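Local coordinates for hemopexin fold protein CP4 (PDB 3OYO) that is of unknown function but folds as a calcium-binding, four-bladed beta-propeller of the hemopexin family found in cow pea seeds, at residues A20-V25 / G221-V225. Residues are numbered along the deposited sequence.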
ATOM      1  N   ALA A  20      -9.431  -4.727  -2.556  1.00  9.31           N
ATOM      2  CA  ALA A  20     -10.119  -5.508  -1.542  1.00 10.23           C
ATOM      3  C   ALA A  20     -10.527  -6.810  -2.243  1.00 10.26           C
ATOM      4  O   ALA A  20     -11.221  -6.795  -3.286  1.00  9.43           O
ATOM      5  CB  ALA A  20     -11.351  -4.747  -0.981  1.00  5.41           C
ATOM      6  N   LYS A  21     -10.087  -7.922  -1.651  1.00 11.24           N
ATOM      7  CA  LYS A  21     -10.176  -9.279  -2.242  1.00 11.40           C
ATOM      8  C   LYS A  21      -9.592  -9.258  -3.628  1.00 10.63           C
ATOM      9  O   LYS A  21      -8.528  -8.707  -3.845  1.00 10.16           O
ATOM     10  CB  LYS A  21     -11.638  -9.734  -2.368  1.00 17.53           C
ATOM     11  CG  LYS A  21     -12.563  -9.337  -1.273  1.00 19.75           C
ATOM     12  CD  LYS A  21     -12.514 -10.288  -0.120  1.00 23.91           C
ATOM     13  CE  LYS A  21     -13.886 -10.213   0.526  1.00 25.28           C
ATOM     14  NZ  LYS A  21     -13.846 -10.382   1.996  1.00 26.03           N
ATOM     15  N   ASN A  22     -10.358  -9.815  -4.580  1.00  8.66           N
ATOM     16  CA  ASN A  22     -10.008  -9.899  -6.009  1.00  7.91           C
ATOM     17  C   ASN A  22     -10.466  -8.703  -6.851  1.00  7.41           C
ATOM     18  O   ASN A  22     -10.557  -8.807  -8.068  1.00  6.07           O
ATOM     19  CB  ASN A  22     -10.630 -11.219  -6.571  1.00  8.15           C
ATOM     20  CG  ASN A  22     -12.190 -11.202  -6.594  1.00  9.56           C
ATOM     21  OD1 ASN A  22     -12.837 -10.359  -5.964  1.00  7.52           O
ATOM     22  ND2 ASN A  22     -12.777 -12.168  -7.310  1.00  8.58           N
ATOM     23  N   LYS A  23     -10.766  -7.585  -6.191  1.00 12.58           N
ATOM     24  CA  LYS A  23     -11.314  -6.403  -6.853  1.00 13.03           C
ATOM     25  C   LYS A  23     -10.615  -5.095  -6.408  1.00 13.15           C
ATOM     26  O   LYS A  23      -9.848  -5.062  -5.436  1.00 13.21           O
ATOM     27  CB  LYS A  23     -12.816  -6.305  -6.564  1.00 14.07           C
ATOM     28  CG  LYS A  23     -13.601  -7.480  -7.071  1.00 14.30           C
ATOM     29  CD  LYS A  23     -15.045  -7.356  -6.735  1.00 16.89           C
ATOM     30  CE  LYS A  23     -15.642  -8.773  -6.581  1.00 19.29           C
ATOM     31  NZ  LYS A  23     -17.062  -8.814  -6.959  1.00 19.12           N
ATOM     32  N   TYR A  24     -10.905  -4.025  -7.130  1.00  9.67           N
ATOM     33  CA  TYR A  24     -10.322  -2.708  -6.842  1.00  9.24           C
ATOM     34  C   TYR A  24     -11.166  -1.548  -7.443  1.00  9.54           C
ATOM     35  O   TYR A  24     -12.086  -1.744  -8.284  1.00  9.82           O
ATOM     36  CB  TYR A  24      -8.885  -2.647  -7.427  1.00  9.79           C
ATOM     37  CG  TYR A  24      -8.892  -2.290  -8.909  1.00  9.03           C
ATOM     38  CD1 TYR A  24      -9.321  -3.225  -9.872  1.00  8.85           C
ATOM     39  CD2 TYR A  24      -8.536  -1.010  -9.341  1.00 10.72           C
ATOM     40  CE1 TYR A  24      -9.388  -2.887 -11.228  1.00  9.87           C
ATOM     41  CE2 TYR A  24      -8.625  -0.643 -10.701  1.00  9.74           C
ATOM     42  CZ  TYR A  24      -9.054  -1.607 -11.644  1.00 12.25           C
ATOM     43  OH  TYR A  24      -9.175  -1.300 -12.993  1.00 10.82           O
ATOM     44  N   VAL A  25     -10.807  -0.328  -7.040  1.00  9.94           N
ATOM     45  CA  VAL A  25     -11.383   0.926  -7.567  1.00 10.33           C
ATOM     46  C   VAL A  25     -10.216   1.863  -7.749  1.00 10.13           C
ATOM     47  O   VAL A  25      -9.164   1.692  -7.118  1.00  8.95           O
ATOM     48  CB  VAL A  25     -12.439   1.558  -6.611  1.00 14.89           C
ATOM     49  CG1 VAL A  25     -13.643   0.622  -6.473  1.00 16.37           C
ATOM     50  CG2 VAL A  25     -11.851   1.862  -5.222  1.00 16.11           C
ATOM     51  N   GLY A 221     -21.614   1.830   0.430  1.00 20.74           N
ATOM     52  CA  GLY A 221     -22.463   0.950  -0.377  1.00 20.78           C
ATOM     53  C   GLY A 221     -21.711   0.189  -1.437  1.00 20.69           C
ATOM     54  O   GLY A 221     -22.304  -0.416  -2.311  1.00 23.12           O
ATOM     55  N   ILE A 222     -20.385   0.235  -1.351  1.00 17.96           N
ATOM     56  CA  ILE A 222     -19.502  -0.418  -2.293  1.00 17.43           C
ATOM     57  C   ILE A 222     -18.493  -1.181  -1.472  1.00 17.41           C
ATOM     58  O   ILE A 222     -18.194  -2.339  -1.772  1.00 17.62           O
ATOM     59  CB  ILE A 222     -18.816   0.614  -3.222  1.00 20.47           C
ATOM     60  CG1 ILE A 222     -19.894   1.415  -3.980  1.00 19.92           C
ATOM     61  CG2 ILE A 222     -17.813  -0.086  -4.166  1.00 20.37           C
ATOM     62  CD1 ILE A 222     -19.376   2.538  -4.846  1.00 19.53           C
ATOM     63  N   PHE A 223     -17.983  -0.528  -0.424  1.00 19.14           N
ATOM     64  CA  PHE A 223     -17.081  -1.144   0.533  1.00 19.49           C
ATOM     65  C   PHE A 223     -17.884  -1.288   1.817  1.00 20.05           C
ATOM     66  O   PHE A 223     -18.702  -0.440   2.109  1.00 22.69           O
ATOM     67  CB  PHE A 223     -15.810  -0.273   0.735  1.00 17.56           C
ATOM     68  CG  PHE A 223     -14.766  -0.482  -0.326  1.00 14.70           C
ATOM     69  CD1 PHE A 223     -13.652  -1.287  -0.079  1.00 13.90           C
ATOM     70  CD2 PHE A 223     -14.922   0.064  -1.580  1.00 14.40           C
ATOM     71  CE1 PHE A 223     -12.677  -1.504  -1.083  1.00 14.19           C
ATOM     72  CE2 PHE A 223     -13.973  -0.170  -2.602  1.00 14.57           C
ATOM     73  CZ  PHE A 223     -12.842  -0.979  -2.331  1.00 12.76           C
ATOM     74  N   PRO A 224     -17.695  -2.385   2.574  1.00 21.70           N
ATOM     75  CA  PRO A 224     -16.862  -3.556   2.294  1.00 22.14           C
ATOM     76  C   PRO A 224     -17.306  -4.344   1.036  1.00 22.43           C
ATOM     77  O   PRO A 224     -18.492  -4.433   0.721  1.00 22.35           O
ATOM     78  CB  PRO A 224     -17.007  -4.410   3.562  1.00 24.95           C
ATOM     79  CG  PRO A 224     -18.379  -4.021   4.108  1.00 26.13           C
ATOM     80  CD  PRO A 224     -18.424  -2.520   3.852  1.00 25.03           C
ATOM     81  N   VAL A 225     -16.326  -4.899   0.340  1.00 20.81           N
ATOM     82  CA  VAL A 225     -16.504  -5.613  -0.928  1.00 20.42           C
ATOM     83  C   VAL A 225     -16.884  -7.064  -0.697  1.00 20.88           C
ATOM     84  O   VAL A 225     -16.595  -7.652   0.350  1.00 21.24           O
ATOM     85  CB  VAL A 225     -15.200  -5.537  -1.746  1.00 20.15           C
ATOM     86  CG1 VAL A 225     -15.085  -6.698  -2.727  1.00 18.47           C
ATOM     87  CG2 VAL A 225     -15.092  -4.168  -2.455  1.00 17.96           C
ATOM     88  OXT VAL A 225     -17.474  -7.671  -1.602  1.00 21.52           O
TER
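Phe223 packs its ring against Ala20 and Val25, reaching Ala20 CB through CE1 (3.5 Å) and Val25 CG2 through CE2 (3.9 Å). Ala20 ends strand 15-20 and Val25 lies on strand 23-28, so one ring bridges both arms of a tight hairpin. The link between those arms is a type II' turn from Ala20 to Lys23, closed by paired backbone hydrogen bonds, Ala20 N to Lys23 O (2.9 Å) and Lys23 N to Ala20 O (3.0 Å). Strand alternation sends Lys23 and Val25 toward the C-terminal segment and Tyr24 away from it, where Tyr24 meets Phe49 edge-to-face on the other side of the sheet. Val225, the last residue of the chain, covers the turn end of the hairpin: its CB lies 4.0 Å from Ala20 CB, and its CG1 approaches Lys21 CG (3.9 Å) and Lys23 CD (4.1 Å), the methylene arms of two lysines. Lys21 CE also passes 3.7 Å from Val225 O of the terminal carboxylate. A cis peptide bond before Pro224 bends the backbone between Phe223 and Val225, both of which engage the hairpin while the proline stays exposed. The join is mostly apolar packing, burying about 310 Å² summed over both segments, and Val225 extends it to Leu42 of strand 37-44. The hairpin belongs to the first four-stranded blade, whereas 221-225 follows helix 212-215 of the last; packing of the C-terminal tail on the first blade is consistent with its helping to close the ring of the four-bladed hemopexin beta-propeller.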